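Beta-lactamase Rm3 (Uncultured bacterium, PDB 5IQK) hydrolyses the amide bond of beta-lactam antibiotics as a zinc-dependent subclass B3 metallo-beta-lactamase. Local coordinates at residues Q14-L19 with G61-R66; V34-P39 with W162-C167; D69-L74 with F140-V145. One frame throughout, in Å; residues are numbered along the deposited sequence.

How the interactions relate
The three contacts belong to the alpha-beta/beta-alpha sandwich of the metallo-beta-lactamases. Along the chain, interaction 1 (14-19 with 61-66) crosses interaction 2 (34-39 with 162-167), and interaction 3 (69-74 with 140-145) falls within the span of interaction 2. All three reach the seven-stranded sheet. Interactions 2 and 3 also reach the five-stranded sheet and join the two; their centres are about 9 Å apart, and Trp162 packs on Leu74 and Phe140. Interaction 1 lies at the surface and joins strand 17-20 to the end of helix 53-62. Its centre is about 14 Å from that of interaction 2 and about 17 Å from that of interaction 3. Its Phe65 packs on Leu35 and Thr37.

Interaction 1: residues Q14-L19 with G61-R66; sequences QAPFRL and GALGFR
Leu63 turns CG anti to its own carbonyl carbon, beside the backbone N (chi1 -72°), and chi2 is extended. This carries its branched end to the ring of Pro16. Leu63 precedes Gly64, the first residue to leave helical angles after helix 53-62, and the helix closes there in a Schellman motif. Gly64 has positive phi (96°), and its N bonds to Gly61 O at 2.8 Å. The contact is wholly apolar. Pro16 CB meets Leu63 CG at 3.7 Å, with both methyls of Leu63, CD1 and CD2, at 3.9 Å from the same CB. The two side chains run past each other in opposite directions. Pro16 CG reaches further along the helix end and touches Ala62 CB at 4.0 Å.

Pro16 leads into strand 17-20, an outermost strand of the seven-stranded sheet. The contact therefore joins a sheet edge to a helix end at the protein surface. The side chain of Phe17 starts away from the helix. It packs on Trp230 and Leu233 of helix 229-239, and its ring also meets Tyr25. Leu63 in turn rests on Tyr24 and Val26. The loop before Pro16 is held locally. Gln14 NE2 donates to Ala15 O at 3.0 Å, nearly straight at 170°, on a lone pair in the carbonyl plane. That same Ala15 O lies in the ring plane of Phe17, at its edge.

Interaction 2: residues V34-P39 with W162-C167; sequences VLVTSP and WTWQSC
Val36 sets both methyls against the pyrrole side of the Trp164 indole, in the core between the two sheets of the metallo-beta-lactamase sandwich. Val36 CG2 sits 3.4 Å above the ring plane, displaced toward the rim. Both methyls come closest to the indole nitrogen: Trp164 NE1 is 3.7 Å from Val36 CG2 and 3.8 Å from Val36 CG1. Further along the ring, Val34 CG1 comes obliquely to Trp164 CZ2 at 4.2 Å. The valines are two apart on strand 34-36, so both side chains start out toward the indole. Trp164 holds CG between its backbone N and carbonyl carbon (chi1 66°), which turns the ring from strand 160-168 toward them.

The next shell fixes the indole. Trp164 NE1 bonds to Thr23 OG1, which gives this buried N-H a partner. Ser166 OG also bonds to Thr23 OG1 and to Asn22 OD1, so the strand is tied to the start of strand 23-25. Leu147, Met175 and Tyr177 pack on Trp164 from its own sheet, and Ile45 from the other. Beyond Ser166, the strand is joined to strand 171-178 by the disulfide from Cys167 SG to Cys172 SG.

Interaction 3: residues D69-L74 with F140-V145; sequences DVKLIL and FNVGPV
The Phe140 ring and Leu72 CD2 meet obliquely, and the closest touch is at the stem of the ring: Leu72 CD2 lies 3.8 Å from Phe140 CB. The two side chains cross at about a right angle. Leu72 holds CG anti to its backbone N (chi1 179°), which sends CD2 out to that CB. The other flat group is the amide of Asn141, whose side chain starts away from strand 70-74. Its ND2 donates to Gly143 O at 3.0 Å, on a lone pair in the carbonyl plane. The bond spans from just before the type II' beta turn of Val142 to Val145 to a residue inside it. Val142 N bonds to Val145 O at 3.2 Å; the return bond from Val145 N to Val142 O is weak. Gly143 is the second residue of the turn, where type II' requires positive phi (58°).

Val142 divides its methyls between two partners. CG2 lies 3.6 Å from Leu72 CB, and CG1 lies 3.9 Å from Lys71 CB. Lys71 contributes its CB, and the rest of its chain runs off from the strand. The contact between the segments is apolar.

The short strand segments 70-74 and 140-142 run roughly antiparallel, at 153°, and their axes come within 7.4 Å. They belong to different sheets, so this is face-to-face packing of the sandwich. Val142 also touches Val43 of strand 42-45, and Ala98 of strand 96-99 touches Phe140. The opposite side of strand 70-74 carries Ile73 and Val70, which pack on helix 86-93.

Interaction 1: residues Q14-L19 with G61-R66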
ATOM      1  N   GLN A  14       3.322  -2.689  15.815  1.00 19.92           N
ATOM      2  CA  GLN A  14       2.696  -1.390  15.986  1.00 18.50           C
ATOM      3  C   GLN A  14       1.303  -1.611  16.535  1.00 21.64           C
ATOM      4  O   GLN A  14       0.524  -2.361  15.958  1.00 22.15           O
ATOM      5  CB  GLN A  14       2.632  -0.622  14.659  1.00 19.41           C
ATOM      6  CG  GLN A  14       1.809   0.647  14.770  1.00 23.14           C
ATOM      7  CD  GLN A  14       2.398   1.615  15.772  1.00 26.44           C
ATOM      8  OE1 GLN A  14       3.538   2.027  15.636  1.00 26.64           O
ATOM      9  NE2 GLN A  14       1.625   1.970  16.798  1.00 24.95           N
ATOM     10  N   ALA A  15       0.990  -0.986  17.664  1.00 23.07           N
ATOM     11  CA  ALA A  15      -0.374  -1.045  18.188  1.00 22.43           C
ATOM     12  C   ALA A  15      -1.349  -0.380  17.208  1.00 21.06           C
ATOM     13  O   ALA A  15      -1.089   0.722  16.733  1.00 22.63           O
ATOM     14  CB  ALA A  15      -0.441  -0.383  19.559  1.00 29.22           C
ATOM     15  N   PRO A  16      -2.473  -1.051  16.897  1.00 25.53           N
ATOM     16  CA  PRO A  16      -3.424  -0.506  15.916  1.00 25.70           C
ATOM     17  C   PRO A  16      -4.188   0.709  16.444  1.00 24.50           C
ATOM     18  O   PRO A  16      -4.317   0.863  17.652  1.00 25.50           O
ATOM     19  CB  PRO A  16      -4.369  -1.678  15.666  1.00 24.48           C
ATOM     20  CG  PRO A  16      -4.374  -2.418  16.967  1.00 24.64           C
ATOM     21  CD  PRO A  16      -2.967  -2.303  17.500  1.00 25.66           C
ATOM     22  N   PHE A  17      -4.682   1.558  15.545  1.00 23.84           N
ATOM     23  CA  PHE A  17      -5.379   2.782  15.941  1.00 25.34           C
ATOM     24  C   PHE A  17      -6.331   3.288  14.857  1.00 24.91           C
ATOM     25  O   PHE A  17      -6.167   3.007  13.665  1.00 21.53           O
ATOM     26  CB  PHE A  17      -4.377   3.895  16.288  1.00 22.78           C
ATOM     27  CG  PHE A  17      -3.384   4.194  15.191  1.00 23.34           C
ATOM     28  CD1 PHE A  17      -3.591   5.253  14.316  1.00 20.34           C
ATOM     29  CD2 PHE A  17      -2.242   3.428  15.049  1.00 25.68           C
ATOM     30  CE1 PHE A  17      -2.679   5.530  13.304  1.00 24.68           C
ATOM     31  CE2 PHE A  17      -1.335   3.698  14.047  1.00 19.34           C
ATOM     32  CZ  PHE A  17      -1.556   4.749  13.176  1.00 21.40           C
ATOM     33  N   ARG A  18      -7.263   4.117  15.245  1.00 23.61           N
ATOM     34  CA  ARG A  18      -8.156   4.704  14.311  1.00 22.53           C
ATOM     35  C   ARG A  18      -7.549   5.902  13.654  1.00 27.89           C
ATOM     36  O   ARG A  18      -6.920   6.708  14.272  1.00 25.47           O
ATOM     37  CB  ARG A  18      -9.448   5.131  15.011  1.00 25.08           C
ATOM     38  CG  ARG A  18     -10.356   5.968  14.156  1.00 26.61           C
ATOM     39  CD  ARG A  18     -11.487   6.553  14.988  1.00 30.26           C
ATOM     40  NE  ARG A  18     -12.813   6.206  14.520  1.00 29.25           N
ATOM     41  CZ  ARG A  18     -13.895   6.438  15.212  1.00 36.60           C
ATOM     42  NH1 ARG A  18     -13.786   7.025  16.381  1.00 32.99           N
ATOM     43  NH2 ARG A  18     -15.079   6.125  14.744  1.00 37.77           N
ATOM     44  N   LEU A  19      -7.748   6.016  12.362  1.00 24.66           N
ATOM     45  CA  LEU A  19      -7.244   7.160  11.616  1.00 25.68           C
ATOM     46  C   LEU A  19      -8.300   8.240  11.520  1.00 30.73           C
ATOM     47  O   LEU A  19      -8.119   9.353  12.018  1.00 33.78           O
ATOM     48  CB  LEU A  19      -6.801   6.733  10.222  1.00 25.27           C
ATOM     49  CG  LEU A  19      -5.492   5.971  10.213  1.00 22.67           C
ATOM     50  CD1 LEU A  19      -5.398   5.161   8.925  1.00 21.59           C
ATOM     51  CD2 LEU A  19      -4.345   6.963  10.327  1.00 22.91           C
ATOM     52  N   GLY A  61      -8.219  -7.801  15.535  1.00 24.75           N
ATOM     53  CA  GLY A  61      -8.895  -8.238  16.748  1.00 29.50           C
ATOM     54  C   GLY A  61      -8.784  -7.260  17.902  1.00 27.39           C
ATOM     55  O   GLY A  61      -9.752  -7.035  18.637  1.00 28.98           O
ATOM     56  N   ALA A  62      -7.600  -6.683  18.068  1.00 25.81           N
ATOM     57  CA  ALA A  62      -7.338  -5.762  19.170  1.00 27.11           C
ATOM     58  C   ALA A  62      -8.237  -4.535  19.076  1.00 29.17           C
ATOM     59  O   ALA A  62      -8.594  -3.935  20.087  1.00 27.72           O
ATOM     60  CB  ALA A  62      -5.872  -5.353  19.187  1.00 27.48           C
ATOM     61  N   LEU A  63      -8.615  -4.185  17.853  1.00 23.34           N
ATOM     62  CA  LEU A  63      -9.523  -3.074  17.598  1.00 25.73           C
ATOM     63  C   LEU A  63     -10.974  -3.452  17.875  1.00 23.07           C
ATOM     64  O   LEU A  63     -11.849  -2.587  17.876  1.00 26.17           O
ATOM     65  CB  LEU A  63      -9.395  -2.591  16.155  1.00 25.98           C
ATOM     66  CG  LEU A  63      -8.099  -1.836  15.834  1.00 23.57           C
ATOM     67  CD1 LEU A  63      -8.052  -1.487  14.344  1.00 22.52           C
ATOM     68  CD2 LEU A  63      -7.971  -0.583  16.686  1.00 22.96           C
ATOM     69  N   GLY A  64     -11.229  -4.747  18.033  1.00 22.86           N
ATOM     70  CA  GLY A  64     -12.579  -5.237  18.247  1.00 29.12           C
ATOM     71  C   GLY A  64     -13.265  -5.707  16.978  1.00 30.78           C
ATOM     72  O   GLY A  64     -14.494  -5.839  16.953  1.00 26.95           O
ATOM     73  N   PHE A  65     -12.484  -5.962  15.927  1.00 27.31           N
ATOM     74  CA  PHE A  65     -13.046  -6.510  14.694  1.00 26.58           C
ATOM     75  C   PHE A  65     -12.541  -7.927  14.444  1.00 26.23           C
ATOM     76  O   PHE A  65     -11.727  -8.442  15.210  1.00 27.61           O
ATOM     77  CB  PHE A  65     -12.718  -5.598  13.506  1.00 22.18           C
ATOM     78  CG  PHE A  65     -13.230  -4.192  13.668  1.00 25.33           C
ATOM     79  CD1 PHE A  65     -14.595  -3.922  13.591  1.00 25.08           C
ATOM     80  CD2 PHE A  65     -12.356  -3.145  13.928  1.00 24.56           C
ATOM     81  CE1 PHE A  65     -15.080  -2.632  13.750  1.00 25.40           C
ATOM     82  CE2 PHE A  65     -12.831  -1.851  14.084  1.00 23.65           C
ATOM     83  CZ  PHE A  65     -14.200  -1.595  13.997  1.00 29.16           C
ATOM     84  N   ARG A  66     -13.007  -8.549  13.364  1.00 28.02           N
ATOM     85  CA  ARG A  66     -12.635  -9.930  13.057  1.00 26.00           C
ATOM     86  C   ARG A  66     -12.183 -10.100  11.609  1.00 28.50           C
ATOM     87  O   ARG A  66     -12.771  -9.518  10.702  1.00 27.49           O
ATOM     88  CB  ARG A  66     -13.795 -10.885  13.323  1.00 31.07           C
ATOM     89  CG  ARG A  66     -14.393 -10.781  14.716  1.00 31.27           C
ATOM     90  CD  ARG A  66     -15.652 -11.607  14.818  1.00 35.67           C
ATOM     91  NE  ARG A  66     -15.375 -13.031  14.648  1.00 42.25           N
ATOM     92  CZ  ARG A  66     -16.125 -13.859  13.926  1.00 47.35           C
ATOM     93  NH1 ARG A  66     -17.221 -13.411  13.321  1.00 42.38           N
ATOM     94  NH2 ARG A  66     -15.793 -15.141  13.831  1.00 48.13           N
TER

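Interaction 2: residues V34-P39 with W162-C167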
ATOM      1  N   VAL A  34      -4.316  -1.339   6.231  1.00 19.51           N
ATOM      2  CA  VAL A  34      -5.401  -0.449   6.623  1.00 22.49           C
ATOM      3  C   VAL A  34      -6.744  -1.185   6.563  1.00 18.90           C
ATOM      4  O   VAL A  34      -7.035  -1.891   5.589  1.00 20.32           O
ATOM      5  CB  VAL A  34      -5.439   0.821   5.714  1.00 20.72           C
ATOM      6  CG1 VAL A  34      -6.732   1.623   5.922  1.00 20.95           C
ATOM      7  CG2 VAL A  34      -4.219   1.703   5.985  1.00 21.14           C
ATOM      8  N   LEU A  35      -7.547  -1.001   7.604  1.00 19.00           N
ATOM      9  CA  LEU A  35      -8.871  -1.607   7.705  1.00 23.69           C
ATOM     10  C   LEU A  35      -9.955  -0.540   7.566  1.00 23.13           C
ATOM     11  O   LEU A  35      -9.931   0.475   8.262  1.00 20.72           O
ATOM     12  CB  LEU A  35      -9.007  -2.345   9.038  1.00 19.08           C
ATOM     13  CG  LEU A  35     -10.271  -3.177   9.271  1.00 23.17           C
ATOM     14  CD1 LEU A  35     -10.247  -4.430   8.407  1.00 23.78           C
ATOM     15  CD2 LEU A  35     -10.395  -3.527  10.765  1.00 22.28           C
ATOM     16  N   VAL A  36     -10.886  -0.764   6.646  1.00 20.05           N
ATOM     17  CA  VAL A  36     -11.992   0.148   6.432  1.00 22.92           C
ATOM     18  C   VAL A  36     -13.286  -0.631   6.688  1.00 21.65           C
ATOM     19  O   VAL A  36     -13.615  -1.560   5.951  1.00 22.70           O
ATOM     20  CB  VAL A  36     -12.002   0.754   5.002  1.00 23.50           C
ATOM     21  CG1 VAL A  36     -13.057   1.861   4.920  1.00 24.23           C
ATOM     22  CG2 VAL A  36     -10.608   1.270   4.607  1.00 21.51           C
ATOM     23  N   THR A  37     -14.010  -0.252   7.730  1.00 23.59           N
ATOM     24  CA  THR A  37     -15.058  -1.107   8.280  1.00 25.89           C
ATOM     25  C   THR A  37     -16.479  -0.693   7.894  1.00 24.41           C
ATOM     26  O   THR A  37     -16.737   0.454   7.530  1.00 27.57           O
ATOM     27  CB  THR A  37     -14.986  -1.130   9.813  1.00 25.88           C
ATOM     28  OG1 THR A  37     -15.252   0.183  10.319  1.00 26.67           O
ATOM     29  CG2 THR A  37     -13.596  -1.588  10.290  1.00 25.22           C
ATOM     30  N   SER A  38     -17.395  -1.650   7.992  1.00 26.82           N
ATOM     31  CA  SER A  38     -18.823  -1.368   7.872  1.00 25.20           C
ATOM     32  C   SER A  38     -19.591  -2.495   8.548  1.00 29.48           C
ATOM     33  O   SER A  38     -19.025  -3.541   8.854  1.00 26.70           O
ATOM     34  CB  SER A  38     -19.243  -1.227   6.407  1.00 25.30           C
ATOM     35  OG  SER A  38     -19.577  -2.486   5.849  1.00 25.86           O
ATOM     36  N   PRO A  39     -20.892  -2.285   8.802  1.00 30.91           N
ATOM     37  CA  PRO A  39     -21.672  -3.366   9.416  1.00 33.67           C
ATOM     38  C   PRO A  39     -21.926  -4.529   8.455  1.00 35.11           C
ATOM     39  O   PRO A  39     -22.380  -5.591   8.878  1.00 38.78           O
ATOM     40  CB  PRO A  39     -22.977  -2.672   9.810  1.00 35.72           C
ATOM     41  CG  PRO A  39     -23.074  -1.495   8.902  1.00 35.77           C
ATOM     42  CD  PRO A  39     -21.667  -1.039   8.675  1.00 34.66           C
ATOM     43  N   TRP A 162      -5.192   3.663  -3.832  1.00 17.21           N
ATOM     44  CA  TRP A 162      -6.617   3.517  -3.556  1.00 19.45           C
ATOM     45  C   TRP A 162      -7.183   4.749  -2.867  1.00 19.56           C
ATOM     46  O   TRP A 162      -6.541   5.319  -1.988  1.00 19.90           O
ATOM     47  CB  TRP A 162      -6.866   2.291  -2.670  1.00 16.56           C
ATOM     48  CG  TRP A 162      -6.536   0.987  -3.333  1.00 20.15           C
ATOM     49  CD1 TRP A 162      -5.338   0.324  -3.304  1.00 17.62           C
ATOM     50  CD2 TRP A 162      -7.418   0.188  -4.129  1.00 21.65           C
ATOM     51  NE1 TRP A 162      -5.428  -0.840  -4.036  1.00 18.23           N
ATOM     52  CE2 TRP A 162      -6.696  -0.947  -4.544  1.00 20.00           C
ATOM     53  CE3 TRP A 162      -8.750   0.320  -4.522  1.00 19.40           C
ATOM     54  CZ2 TRP A 162      -7.268  -1.943  -5.337  1.00 22.67           C
ATOM     55  CZ3 TRP A 162      -9.317  -0.671  -5.307  1.00 21.54           C
ATOM     56  CH2 TRP A 162      -8.571  -1.785  -5.712  1.00 21.08           C
ATOM     57  N   THR A 163      -8.390   5.151  -3.258  1.00 21.23           N
ATOM     58  CA  THR A 163      -9.074   6.250  -2.585  1.00 20.60           C
ATOM     59  C   THR A 163     -10.476   5.852  -2.170  1.00 21.17           C
ATOM     60  O   THR A 163     -11.124   5.018  -2.801  1.00 20.88           O
ATOM     61  CB  THR A 163      -9.195   7.505  -3.464  1.00 21.07           C
ATOM     62  OG1 THR A 163      -9.928   7.182  -4.659  1.00 24.19           O
ATOM     63  CG2 THR A 163      -7.825   8.065  -3.816  1.00 26.01           C
ATOM     64  N   TRP A 164     -10.938   6.482  -1.102  1.00 23.97           N
ATOM     65  CA  TRP A 164     -12.287   6.295  -0.605  1.00 19.46           C
ATOM     66  C   TRP A 164     -12.603   7.445   0.333  1.00 24.21           C
ATOM     67  O   TRP A 164     -11.721   8.235   0.664  1.00 23.79           O
ATOM     68  CB  TRP A 164     -12.418   4.948   0.112  1.00 19.38           C
ATOM     69  CG  TRP A 164     -11.607   4.842   1.376  1.00 21.58           C
ATOM     70  CD1 TRP A 164     -12.060   4.979   2.654  1.00 20.68           C
ATOM     71  CD2 TRP A 164     -10.197   4.589   1.479  1.00 22.41           C
ATOM     72  NE1 TRP A 164     -11.034   4.816   3.547  1.00 24.76           N
ATOM     73  CE2 TRP A 164      -9.876   4.576   2.852  1.00 20.89           C
ATOM     74  CE3 TRP A 164      -9.182   4.365   0.547  1.00 21.93           C
ATOM     75  CZ2 TRP A 164      -8.590   4.355   3.315  1.00 22.43           C
ATOM     76  CZ3 TRP A 164      -7.894   4.145   1.007  1.00 23.39           C
ATOM     77  CH2 TRP A 164      -7.607   4.141   2.373  1.00 18.49           C
ATOM     78  N   GLN A 165     -13.849   7.519   0.792  1.00 23.20           N
ATOM     79  CA  GLN A 165     -14.227   8.521   1.783  1.00 27.02           C
ATOM     80  C   GLN A 165     -14.566   7.862   3.109  1.00 22.49           C
ATOM     81  O   GLN A 165     -15.117   6.768   3.141  1.00 22.63           O
ATOM     82  CB  GLN A 165     -15.435   9.349   1.313  1.00 29.64           C
ATOM     83  CG  GLN A 165     -15.257  10.036  -0.015  1.00 34.56           C
ATOM     84  CD  GLN A 165     -16.226  11.187  -0.208  1.00 43.69           C
ATOM     85  OE1 GLN A 165     -17.285  11.245   0.428  1.00 47.22           O
ATOM     86  NE2 GLN A 165     -15.864  12.118  -1.084  1.00 43.25           N
ATOM     87  N   SER A 166     -14.216   8.538   4.196  1.00 24.14           N
ATOM     88  CA  SER A 166     -14.602   8.107   5.530  1.00 29.02           C
ATOM     89  C   SER A 166     -15.241   9.288   6.229  1.00 31.94           C
ATOM     90  O   SER A 166     -14.784  10.421   6.081  1.00 30.83           O
ATOM     91  CB  SER A 166     -13.406   7.590   6.330  1.00 27.03           C
ATOM     92  OG  SER A 166     -13.105   6.258   5.965  1.00 28.64           O
ATOM     93  N   CYS A 167     -16.307   9.014   6.974  1.00 35.59           N
ATOM     94  CA  CYS A 167     -17.086  10.052   7.644  1.00 34.48           C
ATOM     95  C   CYS A 167     -17.120   9.856   9.150  1.00 34.89           C
ATOM     96  O   CYS A 167     -17.146   8.725   9.629  1.00 31.43           O
ATOM     97  CB  CYS A 167     -18.511  10.086   7.091  1.00 35.22           C
ATOM     98  SG  CYS A 167     -18.631  10.408   5.302  1.00 45.66           S
TER

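Interaction 3: residues D69-L74 with F140-V145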
ATOM      1  N   ASP A  69     -14.669 -11.119   9.094  1.00 24.81           N
ATOM      2  CA  ASP A  69     -15.610 -10.140   8.563  1.00 28.03           C
ATOM      3  C   ASP A  69     -15.012  -9.317   7.425  1.00 25.24           C
ATOM      4  O   ASP A  69     -15.682  -8.463   6.850  1.00 27.98           O
ATOM      5  CB  ASP A  69     -16.102  -9.220   9.676  1.00 24.84           C
ATOM      6  CG  ASP A  69     -16.982  -9.953  10.678  1.00 33.30           C
ATOM      7  OD1 ASP A  69     -17.688 -10.894  10.262  1.00 31.08           O
ATOM      8  OD2 ASP A  69     -16.965  -9.594  11.868  1.00 31.83           O
ATOM      9  N   VAL A  70     -13.744  -9.560   7.120  1.00 27.63           N
ATOM     10  CA  VAL A  70     -13.126  -8.936   5.958  1.00 23.53           C
ATOM     11  C   VAL A  70     -13.676  -9.578   4.694  1.00 23.91           C
ATOM     12  O   VAL A  70     -13.575 -10.785   4.516  1.00 24.05           O
ATOM     13  CB  VAL A  70     -11.594  -9.064   6.007  1.00 26.09           C
ATOM     14  CG1 VAL A  70     -10.966  -8.679   4.654  1.00 22.12           C
ATOM     15  CG2 VAL A  70     -11.046  -8.201   7.118  1.00 23.19           C
ATOM     16  N   LYS A  71     -14.260  -8.780   3.813  1.00 25.30           N
ATOM     17  CA  LYS A  71     -14.894  -9.347   2.627  1.00 24.73           C
ATOM     18  C   LYS A  71     -14.158  -8.989   1.341  1.00 26.55           C
ATOM     19  O   LYS A  71     -14.431  -9.555   0.289  1.00 27.06           O
ATOM     20  CB  LYS A  71     -16.350  -8.907   2.566  1.00 28.47           C
ATOM     21  CG  LYS A  71     -17.129  -9.471   3.760  1.00 30.13           C
ATOM     22  CD  LYS A  71     -18.624  -9.387   3.625  1.00 37.24           C
ATOM     23  CE  LYS A  71     -19.278  -9.865   4.919  1.00 36.72           C
ATOM     24  NZ  LYS A  71     -18.537 -11.021   5.507  1.00 40.08           N
ATOM     25  N   LEU A  72     -13.215  -8.061   1.437  1.00 23.68           N
ATOM     26  CA  LEU A  72     -12.391  -7.688   0.289  1.00 20.69           C
ATOM     27  C   LEU A  72     -11.010  -7.269   0.757  1.00 20.98           C
ATOM     28  O   LEU A  72     -10.887  -6.497   1.702  1.00 21.90           O
ATOM     29  CB  LEU A  72     -13.037  -6.552  -0.497  1.00 19.77           C
ATOM     30  CG  LEU A  72     -12.310  -6.014  -1.735  1.00 26.16           C
ATOM     31  CD1 LEU A  72     -12.110  -7.084  -2.804  1.00 24.85           C
ATOM     32  CD2 LEU A  72     -13.052  -4.820  -2.290  1.00 23.27           C
ATOM     33  N   ILE A  73      -9.981  -7.789   0.097  1.00 21.88           N
ATOM     34  CA  ILE A  73      -8.598  -7.425   0.384  1.00 20.93           C
ATOM     35  C   ILE A  73      -7.996  -6.754  -0.850  1.00 19.30           C
ATOM     36  O   ILE A  73      -8.110  -7.287  -1.956  1.00 21.44           O
ATOM     37  CB  ILE A  73      -7.751  -8.653   0.755  1.00 21.85           C
ATOM     38  CG1 ILE A  73      -8.361  -9.372   1.963  1.00 21.95           C
ATOM     39  CG2 ILE A  73      -6.293  -8.251   0.993  1.00 20.50           C
ATOM     40  CD1 ILE A  73      -7.711 -10.701   2.267  1.00 17.83           C
ATOM     41  N   LEU A  74      -7.390  -5.586  -0.661  1.00 17.67           N
ATOM     42  CA  LEU A  74      -6.784  -4.839  -1.762  1.00 18.14           C
ATOM     43  C   LEU A  74      -5.265  -4.877  -1.683  1.00 18.17           C
ATOM     44  O   LEU A  74      -4.692  -4.894  -0.606  1.00 19.33           O
ATOM     45  CB  LEU A  74      -7.248  -3.390  -1.756  1.00 17.25           C
ATOM     46  CG  LEU A  74      -8.774  -3.254  -1.652  1.00 20.71           C
ATOM     47  CD1 LEU A  74      -9.179  -1.795  -1.614  1.00 19.75           C
ATOM     48  CD2 LEU A  74      -9.476  -3.993  -2.780  1.00 20.33           C
ATOM     49  N   PHE A 140     -14.672  -0.584  -6.406  1.00 23.04           N
ATOM     50  CA  PHE A 140     -14.965  -1.798  -5.649  1.00 23.72           C
ATOM     51  C   PHE A 140     -15.746  -1.389  -4.415  1.00 28.85           C
ATOM     52  O   PHE A 140     -15.576  -0.279  -3.914  1.00 28.57           O
ATOM     53  CB  PHE A 140     -13.694  -2.544  -5.207  1.00 25.96           C
ATOM     54  CG  PHE A 140     -12.880  -3.094  -6.334  1.00 25.21           C
ATOM     55  CD1 PHE A 140     -12.930  -4.445  -6.649  1.00 25.65           C
ATOM     56  CD2 PHE A 140     -12.079  -2.263  -7.094  1.00 25.39           C
ATOM     57  CE1 PHE A 140     -12.177  -4.954  -7.701  1.00 25.30           C
ATOM     58  CE2 PHE A 140     -11.322  -2.767  -8.147  1.00 23.57           C
ATOM     59  CZ  PHE A 140     -11.373  -4.115  -8.447  1.00 26.29           C
ATOM     60  N   ASN A 141     -16.579  -2.288  -3.911  1.00 26.16           N
ATOM     61  CA  ASN A 141     -17.311  -1.986  -2.690  1.00 30.00           C
ATOM     62  C   ASN A 141     -17.570  -3.198  -1.820  1.00 30.45           C
ATOM     63  O   ASN A 141     -17.592  -4.338  -2.293  1.00 31.20           O
ATOM     64  CB  ASN A 141     -18.641  -1.299  -3.020  1.00 33.23           C
ATOM     65  CG  ASN A 141     -19.730  -2.278  -3.413  1.00 35.18           C
ATOM     66  OD1 ASN A 141     -19.710  -2.830  -4.512  1.00 35.83           O
ATOM     67  ND2 ASN A 141     -20.697  -2.491  -2.516  1.00 32.89           N
ATOM     68  N   VAL A 142     -17.709  -2.924  -0.527  1.00 31.41           N
ATOM     69  CA  VAL A 142     -18.265  -3.864   0.428  1.00 31.37           C
ATOM     70  C   VAL A 142     -19.323  -3.059   1.151  1.00 33.43           C
ATOM     71  O   VAL A 142     -19.007  -2.185   1.949  1.00 30.26           O
ATOM     72  CB  VAL A 142     -17.225  -4.417   1.420  1.00 29.49           C
ATOM     73  CG1 VAL A 142     -17.905  -5.329   2.452  1.00 29.18           C
ATOM     74  CG2 VAL A 142     -16.105  -5.150   0.682  1.00 31.01           C
ATOM     75  N   GLY A 143     -20.586  -3.334   0.849  1.00 34.80           N
ATOM     76  CA  GLY A 143     -21.664  -2.525   1.372  1.00 30.68           C
ATOM     77  C   GLY A 143     -21.512  -1.067   0.985  1.00 30.76           C
ATOM     78  O   GLY A 143     -21.382  -0.749  -0.194  1.00 38.38           O
ATOM     79  N   PRO A 144     -21.489  -0.175   1.982  1.00 29.23           N
ATOM     80  CA  PRO A 144     -21.467   1.272   1.752  1.00 32.90           C
ATOM     81  C   PRO A 144     -20.087   1.874   1.502  1.00 34.08           C
ATOM     82  O   PRO A 144     -20.018   3.035   1.101  1.00 37.14           O
ATOM     83  CB  PRO A 144     -22.036   1.820   3.056  1.00 35.36           C
ATOM     84  CG  PRO A 144     -21.517   0.865   4.072  1.00 33.13           C
ATOM     85  CD  PRO A 144     -21.616  -0.492   3.415  1.00 33.31           C
ATOM     86  N   VAL A 145     -19.013   1.123   1.726  1.00 32.40           N
ATOM     87  CA  VAL A 145     -17.681   1.665   1.465  1.00 30.08           C
ATOM     88  C   VAL A 145     -17.274   1.380   0.029  1.00 26.90           C
ATOM     89  O   VAL A 145     -17.224   0.233  -0.411  1.00 23.45           O
ATOM     90  CB  VAL A 145     -16.624   1.110   2.435  1.00 31.03           C
ATOM     91  CG1 VAL A 145     -16.786  -0.376   2.614  1.00 33.54           C
ATOM     92  CG2 VAL A 145     -15.201   1.446   1.963  1.00 28.75           C
TER